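Local coordinates for protein esterase (Alcaligenes sp., PDB 1QLW) that probably hydrolyses carboxylic esters, as a bacterial esterase of the alpha/beta hydrolase fold, at residues 157-162 / 302-307. Residues are numbered along the deposited sequence; the frame is centred on the assembly and turned at random.
Sequences DTQFPV and QDRNNL
The side-chain amides of Gln159 and Asn305 stack almost parallel, their planes 7° apart, with Gln159 CD 3.5 Å from Asn305 CG. On one face of the Arg304 guanidinium lies Gln159 OE1, set toward the rim. Thr158 O sits at the edge of that group, in its plane. The Phe160 ring has Pro161 CD over one face; Val162 CG1 and Gln302 OE1 lie at its edge. Gln159 reaches Asn305 because its chain bends at chi2 (-82°). Its NE2 donates to His294 O, while Asn305 OD1 and Asp303 OD2 both accept from Asn296 ND2. An alanine in place of Gln159, lacking the amide that stacks on Asn305 and bonds His294 O, would probably leave 157-162 less firmly held against 302-307. In this alpha/beta hydrolase the contact joins the loop between helices 138-144 and 165-171 to the turn that leads into the C-terminal helix 306-319. That turn is a type I beta turn from Asp303 to Asn306. Its Arg304 N donates to Gln159 O at 2.7 Å, nearly straight at 163°. Arg304 NH2 gives a longer bond, 3.1 Å, to Thr158 O. Both donors stand above the carbonyl planes. A water accepts from Arg304 NE and donates to Thr158 O and Phe160 O, so the guanidinium's NE and NH2 edge is tied to the loop directly and through water. The loop is itself braced by an ST turn, Phe160 N to Thr158 OG1. Asp303 OD1 comes within 3.2 Å of Phe160 CA and is held by Ser297 OG. Gln302 OE1, 3.6 Å from Phe160 CE1, is buried with no hydrogen-bond partner.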
ATOM      1  N   ASP A 157       0.810  -3.315  32.545  1.00 18.96           N
ATOM      2  CA  ASP A 157      -0.569  -3.574  32.153  1.00 19.37           C
ATOM      3  C   ASP A 157      -0.874  -3.189  30.711  1.00 18.44           C
ATOM      4  O   ASP A 157      -2.056  -3.139  30.342  1.00 19.30           O
ATOM      5  CB  ASP A 157      -1.564  -2.858  33.079  1.00 22.73           C
ATOM      6  CG  ASP A 157      -1.513  -1.353  32.970  1.00 25.75           C
ATOM      7  OD1 ASP A 157      -0.729  -0.805  32.179  1.00 26.83           O
ATOM      8  OD2 ASP A 157      -2.299  -0.697  33.690  1.00 29.65           O
ATOM      9  N   THR A 158       0.136  -2.920  29.885  1.00 17.42           N
ATOM     10  CA  THR A 158      -0.199  -2.478  28.537  1.00 16.79           C
ATOM     11  C   THR A 158      -0.961  -3.572  27.795  1.00 16.51           C
ATOM     12  O   THR A 158      -0.695  -4.763  27.906  1.00 18.73           O
ATOM     13  CB  THR A 158       1.049  -2.107  27.731  1.00 17.70           C
ATOM     14  OG1 THR A 158       0.589  -1.610  26.452  1.00 17.57           O
ATOM     15  CG2 THR A 158       1.986  -3.268  27.450  1.00 18.97           C
ATOM     16  N   GLN A 159      -1.937  -3.132  27.011  1.00 15.03           N
ATOM     17  CA  GLN A 159      -2.639  -4.020  26.089  1.00 15.22           C
ATOM     18  C   GLN A 159      -1.874  -4.210  24.779  1.00 14.44           C
ATOM     19  O   GLN A 159      -2.251  -5.083  23.996  1.00 15.32           O
ATOM     20  CB  GLN A 159      -4.028  -3.470  25.775  1.00 15.34           C
ATOM     21  CG  GLN A 159      -4.987  -3.453  26.946  1.00 16.88           C
ATOM     22  CD  GLN A 159      -5.671  -4.757  27.235  1.00 18.13           C
ATOM     23  OE1 GLN A 159      -5.477  -5.752  26.528  1.00 19.20           O
ATOM     24  NE2 GLN A 159      -6.559  -4.698  28.219  1.00 21.81           N
ATOM     25  N   PHE A 160      -0.850  -3.410  24.513  1.00 14.27           N
ATOM     26  CA  PHE A 160      -0.186  -3.595  23.222  1.00 13.95           C
ATOM     27  C   PHE A 160       0.660  -4.847  23.269  1.00 14.28           C
ATOM     28  O   PHE A 160       1.335  -5.089  24.274  1.00 15.90           O
ATOM     29  CB  PHE A 160       0.725  -2.382  22.890  1.00 14.39           C
ATOM     30  CG  PHE A 160       1.204  -2.519  21.471  1.00 13.91           C
ATOM     31  CD1 PHE A 160       0.395  -2.125  20.406  1.00 13.95           C
ATOM     32  CD2 PHE A 160       2.429  -3.075  21.183  1.00 14.23           C
ATOM     33  CE1 PHE A 160       0.815  -2.321  19.095  1.00 14.27           C
ATOM     34  CE2 PHE A 160       2.850  -3.295  19.877  1.00 15.49           C
ATOM     35  CZ  PHE A 160       2.030  -2.912  18.840  1.00 14.51           C
ATOM     36  N   PRO A 161       0.676  -5.649  22.197  1.00 14.30           N
ATOM     37  CA  PRO A 161       1.505  -6.858  22.149  1.00 15.82           C
ATOM     38  C   PRO A 161       2.972  -6.472  21.918  1.00 15.39           C
ATOM     39  O   PRO A 161       3.521  -6.612  20.818  1.00 15.68           O
ATOM     40  CB  PRO A 161       0.936  -7.637  20.978  1.00 16.72           C
ATOM     41  CG  PRO A 161       0.438  -6.563  20.049  1.00 15.44           C
ATOM     42  CD  PRO A 161      -0.142  -5.513  20.979  1.00 14.84           C
ATOM     43  N   VAL A 162       3.635  -6.015  22.986  1.00 16.46           N
ATOM     44  CA  VAL A 162       4.997  -5.528  22.894  1.00 16.20           C
ATOM     45  C   VAL A 162       5.984  -6.599  22.494  1.00 15.91           C
ATOM     46  O   VAL A 162       7.043  -6.268  21.949  1.00 16.43           O
ATOM     47  CB  VAL A 162       5.466  -4.790  24.167  1.00 18.37           C
ATOM     48  CG1 VAL A 162       4.724  -3.478  24.379  1.00 19.61           C
ATOM     49  CG2 VAL A 162       5.334  -5.700  25.369  1.00 21.60           C
ATOM     50  N   GLN A 302      -4.752  -2.311  17.457  1.00 11.65           N
ATOM     51  CA  GLN A 302      -3.814  -3.417  17.404  1.00 12.24           C
ATOM     52  C   GLN A 302      -3.615  -4.103  18.764  1.00 12.19           C
ATOM     53  O   GLN A 302      -2.908  -5.115  18.850  1.00 13.47           O
ATOM     54  CB  GLN A 302      -2.432  -2.945  16.915  1.00 12.34           C
ATOM     55  CG  GLN A 302      -2.488  -2.400  15.492  1.00 12.15           C
ATOM     56  CD  GLN A 302      -1.165  -1.867  14.996  1.00 12.52           C
ATOM     57  OE1 GLN A 302      -0.169  -1.857  15.713  1.00 14.53           O
ATOM     58  NE2 GLN A 302      -1.196  -1.408  13.748  1.00 12.93           N
ATOM     59  N   ASP A 303      -4.195  -3.541  19.815  1.00 12.31           N
ATOM     60  CA  ASP A 303      -4.018  -4.027  21.169  1.00 12.90           C
ATOM     61  C   ASP A 303      -4.638  -5.406  21.347  1.00 12.81           C
ATOM     62  O   ASP A 303      -5.442  -5.880  20.537  1.00 13.35           O
ATOM     63  CB  ASP A 303      -4.597  -3.003  22.148  1.00 13.03           C
ATOM     64  CG  ASP A 303      -3.718  -1.802  22.479  1.00 12.81           C
ATOM     65  OD1 ASP A 303      -2.541  -1.785  22.093  1.00 14.17           O
ATOM     66  OD2 ASP A 303      -4.280  -0.890  23.139  1.00 14.00           O
ATOM     67  N   ARG A 304      -4.289  -6.080  22.451  1.00 14.00           N
ATOM     68  CA  ARG A 304      -4.762  -7.434  22.702  1.00 15.00           C
ATOM     69  C   ARG A 304      -6.274  -7.499  22.878  1.00 15.39           C
ATOM     70  O   ARG A 304      -6.882  -8.532  22.606  1.00 18.49           O
ATOM     71  CB  ARG A 304      -4.014  -8.030  23.891  1.00 17.30           C
ATOM     72  CG  ARG A 304      -2.552  -8.319  23.587  1.00 20.88           C
ATOM     73  CD  ARG A 304      -1.848  -8.977  24.771  1.00 27.78           C
ATOM     74  NE  ARG A 304      -1.826  -8.153  25.963  1.00 32.67           N
ATOM     75  CZ  ARG A 304      -2.604  -8.202  27.032  1.00 35.57           C
ATOM     76  NH1 ARG A 304      -3.565  -9.109  27.157  1.00 36.66           N
ATOM     77  NH2 ARG A 304      -2.388  -7.340  28.016  1.00 36.70           N
ATOM     78  N   ASN A 305      -6.888  -6.432  23.373  1.00 14.61           N
ATOM     79  CA  ASN A 305      -8.332  -6.333  23.525  1.00 14.84           C
ATOM     80  C   ASN A 305      -8.910  -5.480  22.391  1.00 13.87           C
ATOM     81  O   ASN A 305      -9.986  -4.899  22.552  1.00 14.71           O
ATOM     82  CB  ASN A 305      -8.703  -5.750  24.893  1.00 15.40           C
ATOM     83  CG  ASN A 305      -8.315  -4.299  24.982  1.00 15.50           C
ATOM     84  OD1 ASN A 305      -7.400  -3.835  24.296  1.00 16.35           O
ATOM     85  ND2 ASN A 305      -8.993  -3.527  25.818  1.00 17.68           N
ATOM     86  N   ASN A 306      -8.302  -5.522  21.198  1.00 13.80           N
ATOM     87  CA  ASN A 306      -8.796  -4.682  20.116  1.00 13.53           C
ATOM     88  C   ASN A 306     -10.219  -4.996  19.725  1.00 13.62           C
ATOM     89  O   ASN A 306     -10.897  -4.067  19.243  1.00 14.70           O
ATOM     90  CB  ASN A 306      -7.859  -4.707  18.916  1.00 13.41           C
ATOM     91  CG  ASN A 306      -7.788  -6.014  18.166  1.00 13.43           C
ATOM     92  OD1 ASN A 306      -8.004  -7.086  18.728  1.00 14.45           O
ATOM     93  ND2 ASN A 306      -7.455  -5.922  16.875  1.00 14.31           N
ATOM     94  N   LEU A 307     -10.699  -6.222  19.854  1.00 14.05           N
ATOM     95  CA  LEU A 307     -12.077  -6.518  19.451  1.00 14.67           C
ATOM     96  C   LEU A 307     -13.074  -6.037  20.498  1.00 14.75           C
ATOM     97  O   LEU A 307     -14.210  -5.692  20.145  1.00 16.50           O
ATOM     98  CB  LEU A 307     -12.257  -7.997  19.120  1.00 17.07           C
ATOM     99  CG  LEU A 307     -11.269  -8.543  18.082  1.00 17.16           C
ATOM    100  CD1 LEU A 307     -11.669  -9.948  17.674  1.00 19.93           C
ATOM    101  CD2 LEU A 307     -11.177  -7.650  16.853  1.00 17.94           C
TER
HETATM  102  O   HOH W   1       0.855  -7.054  26.222  1.00 31.82           O
HETATM  103  O   HOH W   2      -9.745  -5.519  28.462  1.00 37.42           O